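Local coordinates for protein uncharacterized ACR, COG1565 superfamily (Burkholderia thailandensis, PDB 4F3N) that is of uncharacterised function but belongs to a methyltransferase superfamily and probably acts as an S-adenosylmethionine-dependent enzyme, perhaps a protein-arginine methyltransferase, at residues P48-P52 against D53-Q57; G74-P77 against F78-M82. One frame throughout, in Å; residues are numbered along the deposited sequence.

Contact 1. Residues P48-P52 against D53-Q57; sequences PVPGP and DALAQ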
# COMPACT_ATOMS: atom_id res chain seq x y z
N PRO A 48 -10.47 -22.73 8.90
CA PRO A 48 -11.42 -23.34 7.95
C PRO A 48 -10.73 -23.87 6.71
O PRO A 48 -9.72 -23.30 6.23
CB PRO A 48 -12.33 -22.18 7.59
CG PRO A 48 -12.27 -21.29 8.78
CD PRO A 48 -10.84 -21.34 9.19
N VAL A 49 -11.21 -25.00 6.22
CA VAL A 49 -10.69 -25.62 5.03
C VAL A 49 -11.43 -25.06 3.83
O VAL A 49 -12.67 -25.04 3.81
CB VAL A 49 -10.91 -27.13 5.11
CG1 VAL A 49 -10.43 -27.80 3.83
CG2 VAL A 49 -10.22 -27.69 6.35
N PRO A 50 -10.68 -24.61 2.80
CA PRO A 50 -11.38 -24.08 1.60
C PRO A 50 -12.13 -25.15 0.82
O PRO A 50 -11.84 -26.33 0.96
CB PRO A 50 -10.24 -23.55 0.70
CG PRO A 50 -8.99 -23.74 1.45
CD PRO A 50 -9.21 -24.56 2.68
N GLY A 51 -13.04 -24.70 -0.03
CA GLY A 51 -13.73 -25.57 -0.97
C GLY A 51 -12.81 -26.29 -1.95
O GLY A 51 -11.64 -25.90 -2.13
N PRO A 52 -13.32 -27.35 -2.60
CA PRO A 52 -12.49 -28.14 -3.48
C PRO A 52 -11.73 -27.33 -4.55
O PRO A 52 -10.57 -27.62 -4.81
CB PRO A 52 -13.51 -29.08 -4.16
CG PRO A 52 -14.54 -29.26 -3.11
CD PRO A 52 -14.70 -27.90 -2.51
N ASP A 53 -12.39 -26.36 -5.16
CA ASP A 53 -11.77 -25.66 -6.30
C ASP A 53 -10.64 -24.72 -5.82
O ASP A 53 -9.54 -24.72 -6.40
CB ASP A 53 -12.82 -24.94 -7.11
CG ASP A 53 -13.83 -25.90 -7.75
OD1 ASP A 53 -13.56 -27.13 -7.85
OD2 ASP A 53 -14.89 -25.40 -8.21
N ALA A 54 -10.91 -23.97 -4.75
CA ALA A 54 -9.89 -23.13 -4.10
C ALA A 54 -8.73 -23.97 -3.56
O ALA A 54 -7.55 -23.62 -3.71
CB ALA A 54 -10.50 -22.31 -2.96
N LEU A 55 -9.04 -25.09 -2.94
CA LEU A 55 -7.98 -25.95 -2.42
C LEU A 55 -7.08 -26.45 -3.58
O LEU A 55 -5.86 -26.44 -3.45
CB LEU A 55 -8.58 -27.13 -1.66
CG LEU A 55 -7.66 -28.02 -0.87
CD1 LEU A 55 -6.81 -27.18 0.09
CD2 LEU A 55 -8.51 -29.05 -0.13
N ALA A 56 -7.67 -26.87 -4.69
CA ALA A 56 -6.90 -27.35 -5.83
C ALA A 56 -5.96 -26.26 -6.35
O ALA A 56 -4.79 -26.53 -6.72
CB ALA A 56 -7.83 -27.80 -6.96
N GLN A 57 -6.48 -25.05 -6.42
CA GLN A 57 -5.68 -23.90 -6.82
C GLN A 57 -4.50 -23.64 -5.88
O GLN A 57 -3.34 -23.48 -6.31
CB GLN A 57 -6.55 -22.63 -6.85
CG GLN A 57 -5.73 -21.36 -7.00
CD GLN A 57 -6.57 -20.10 -6.94
OE1 GLN A 57 -6.53 -19.35 -5.93
NE2 GLN A 57 -7.26 -19.82 -8.03
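The carbonyl of G51 accepts the amide of L55, and this bond closes the first turn of a helix. It is short and straight: L55 N lies 2.8 Å from G51 O, with 165° at the hydrogen. One residue on, A56 N reaches P52 O at 3.0 Å in the same i to i+4 pattern.

Side chains add a small apolar patch beside this turn. The ring of P50 turns its CB toward the methyl of A54, 3.9 Å from A54 CB, and sets its CG 4.3 Å from L55 CD1. The leucine can meet the proline because its CG is anti to the backbone N (chi1 -171°), which carries the branched end back beside the incoming chain. A54, with just a methyl, lets the proline ring come close.

The residue types suit a helix start. G51 occupies the N-cap position, contributing its carbonyl but no side chain. P52 follows as the first helical residue, where a proline is well tolerated, because the first-turn amides have no acceptor within the helix and its nitrogen has no hydrogen to give; its ring also holds phi at a helical -53°. D53 places a carboxylate near the amino end, where it would probably be favoured by the helix dipole.

P50 also rests on Y320, Y331 and L334, while Y320 OH is hydrogen-bonded to P48 O. Although P50 rests on these loop residues, the contact is at the surface, where loops flanking strands 317-319 and 324-325 receive the chain as it enters helix 52-71.

Contact 2. Residues G74-P77 against F78-M82; sequences GWIP and FSRYM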
# COMPACT_ATOMS: atom_id res chain seq x y z
N GLY A 74 17.19 -25.43 -2.23
CA GLY A 74 16.47 -25.63 -0.98
C GLY A 74 16.07 -24.37 -0.27
O GLY A 74 15.54 -24.44 0.82
N TRP A 75 16.30 -23.21 -0.88
CA TRP A 75 16.04 -21.92 -0.22
C TRP A 75 15.78 -20.82 -1.20
O TRP A 75 16.53 -20.66 -2.19
CB TRP A 75 17.23 -21.56 0.64
CG TRP A 75 17.13 -20.38 1.57
CD1 TRP A 75 16.87 -20.39 2.93
CD2 TRP A 75 17.36 -18.95 1.23
NE1 TRP A 75 16.86 -19.11 3.44
CE2 TRP A 75 17.16 -18.20 2.47
CE3 TRP A 75 17.67 -18.25 0.06
CZ2 TRP A 75 17.28 -16.83 2.52
CZ3 TRP A 75 17.82 -16.87 0.14
CH2 TRP A 75 17.64 -16.17 1.33
N ILE A 76 14.75 -20.02 -0.92
CA ILE A 76 14.49 -18.80 -1.66
C ILE A 76 14.24 -17.63 -0.69
O ILE A 76 13.78 -17.84 0.46
CB ILE A 76 13.28 -18.93 -2.60
CG1 ILE A 76 11.99 -19.25 -1.82
CG2 ILE A 76 13.58 -20.01 -3.62
CD1 ILE A 76 10.72 -19.19 -2.67
N PRO A 77 14.55 -16.41 -1.12
CA PRO A 77 14.21 -15.30 -0.22
C PRO A 77 12.68 -15.17 -0.02
O PRO A 77 11.90 -15.61 -0.86
CB PRO A 77 14.81 -14.08 -0.92
CG PRO A 77 15.03 -14.47 -2.32
CD PRO A 77 15.13 -15.95 -2.41
N PHE A 78 12.26 -14.56 1.09
CA PHE A 78 10.84 -14.42 1.36
C PHE A 78 10.15 -13.55 0.30
O PHE A 78 8.97 -13.77 -0.02
CB PHE A 78 10.58 -13.85 2.75
CG PHE A 78 9.15 -13.89 3.13
CD1 PHE A 78 8.40 -12.73 3.13
CD2 PHE A 78 8.50 -15.11 3.41
CE1 PHE A 78 7.06 -12.76 3.44
CE2 PHE A 78 7.15 -15.13 3.69
CZ PHE A 78 6.43 -13.95 3.69
N SER A 79 10.89 -12.59 -0.23
CA SER A 79 10.34 -11.70 -1.29
C SER A 79 9.81 -12.52 -2.47
O SER A 79 8.79 -12.20 -3.08
CB SER A 79 11.40 -10.70 -1.77
OG SER A 79 12.66 -11.35 -2.06
N ARG A 80 10.55 -13.57 -2.80
CA ARG A 80 10.21 -14.38 -3.98
C ARG A 80 8.94 -15.21 -3.67
O ARG A 80 8.04 -15.33 -4.49
CB ARG A 80 11.37 -15.28 -4.34
CG ARG A 80 11.06 -16.22 -5.50
CD ARG A 80 10.68 -15.51 -6.78
NE ARG A 80 10.49 -16.54 -7.80
CZ ARG A 80 9.99 -16.30 -9.01
NH1 ARG A 80 9.64 -15.06 -9.39
NH2 ARG A 80 9.82 -17.33 -9.82
N TYR A 81 8.93 -15.81 -2.48
CA TYR A 81 7.76 -16.51 -1.99
C TYR A 81 6.53 -15.60 -2.02
O TYR A 81 5.48 -15.96 -2.58
CB TYR A 81 8.01 -17.06 -0.56
CG TYR A 81 6.79 -17.71 0.01
CD1 TYR A 81 6.50 -19.04 -0.25
CD2 TYR A 81 5.89 -16.98 0.79
CE1 TYR A 81 5.34 -19.64 0.27
CE2 TYR A 81 4.74 -17.55 1.27
CZ TYR A 81 4.45 -18.86 0.99
OH TYR A 81 3.28 -19.43 1.48
N MET A 82 6.68 -14.42 -1.43
CA MET A 82 5.57 -13.50 -1.33
C MET A 82 5.14 -13.04 -2.72
O MET A 82 3.95 -12.95 -3.02
CB MET A 82 5.98 -12.29 -0.49
CG MET A 82 4.83 -11.40 -0.12
SD MET A 82 5.43 -10.16 1.03
CE MET A 82 4.24 -8.86 0.75
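P77 and the turn after it join by backbone bonding around one carbonyl. P77, at the N-cap position, offers its oxygen to two amides: R80 N lies 3.1 Å from P77 O, bent to 134°, and Y81 N lies 3.4 Å from P77 O, almost straight at 171°. P77 O is thus shared by two amides, and each bond is weak. Within the helix M82 N makes a firmer bond to F78 O, at 2.8 Å.

Apolar packing comes from I76, a beta-branched side chain whose CD1 end lies against the start of the Y81 side chain, 4.0 Å from Y81 CB, and against the R80 methylene, 4.1 Å from R80 CG. The isoleucine's CG1 stands between its backbone N and carbonyl carbon (chi1 61°), and an extended chi2 carries the methyl forward to the helix. At the other flank the proline ring lies alongside the serine: P77 CB is 3.7 Å from S79 OG, a van der Waals contact.

Aromatic and charged groups lead outward. The ring of Y81 is met edge-to-face by F245 and F329. R80 bends at chi2 and forms a salt bridge through NE with E68 of helix 52-71.

Backbone bonding between I76 and V237 ties this strand-to-helix turn to the antiparallel sheet. The chemistry implies a divided helix start. The buried, hydrophobic I76 and F78 face apolar neighbours, L65 and I69 for the isoleucine and L224, V237 and L316 for the phenylalanine, whereas R80 reaches back to E68 and Y81 sends its hydroxyl on to a hydrogen bond with P328 O.

How the contacts relate
Both contacts are helix starts in which the carbonyl of the N-cap residue accepts one amide in contact 1 and two in contact 2, yet they sit differently. Contact 1, with no buried residue, lies at the surface, its centre about 27 Å from the chain centre; contact 2 is partly buried and joins strand 76-77 to helix 78-87. Their centres are about 24 Å apart and their atoms do not touch, but helix 52-71 serves both: contact 1 opens it, and residues farther along it pack on contact 2. Strong backbone bonds and a small proline patch mark contact 1; contact 2 has weaker first-turn bonds, apolar and aromatic neighbours, and a salt bridge to helix 52-71.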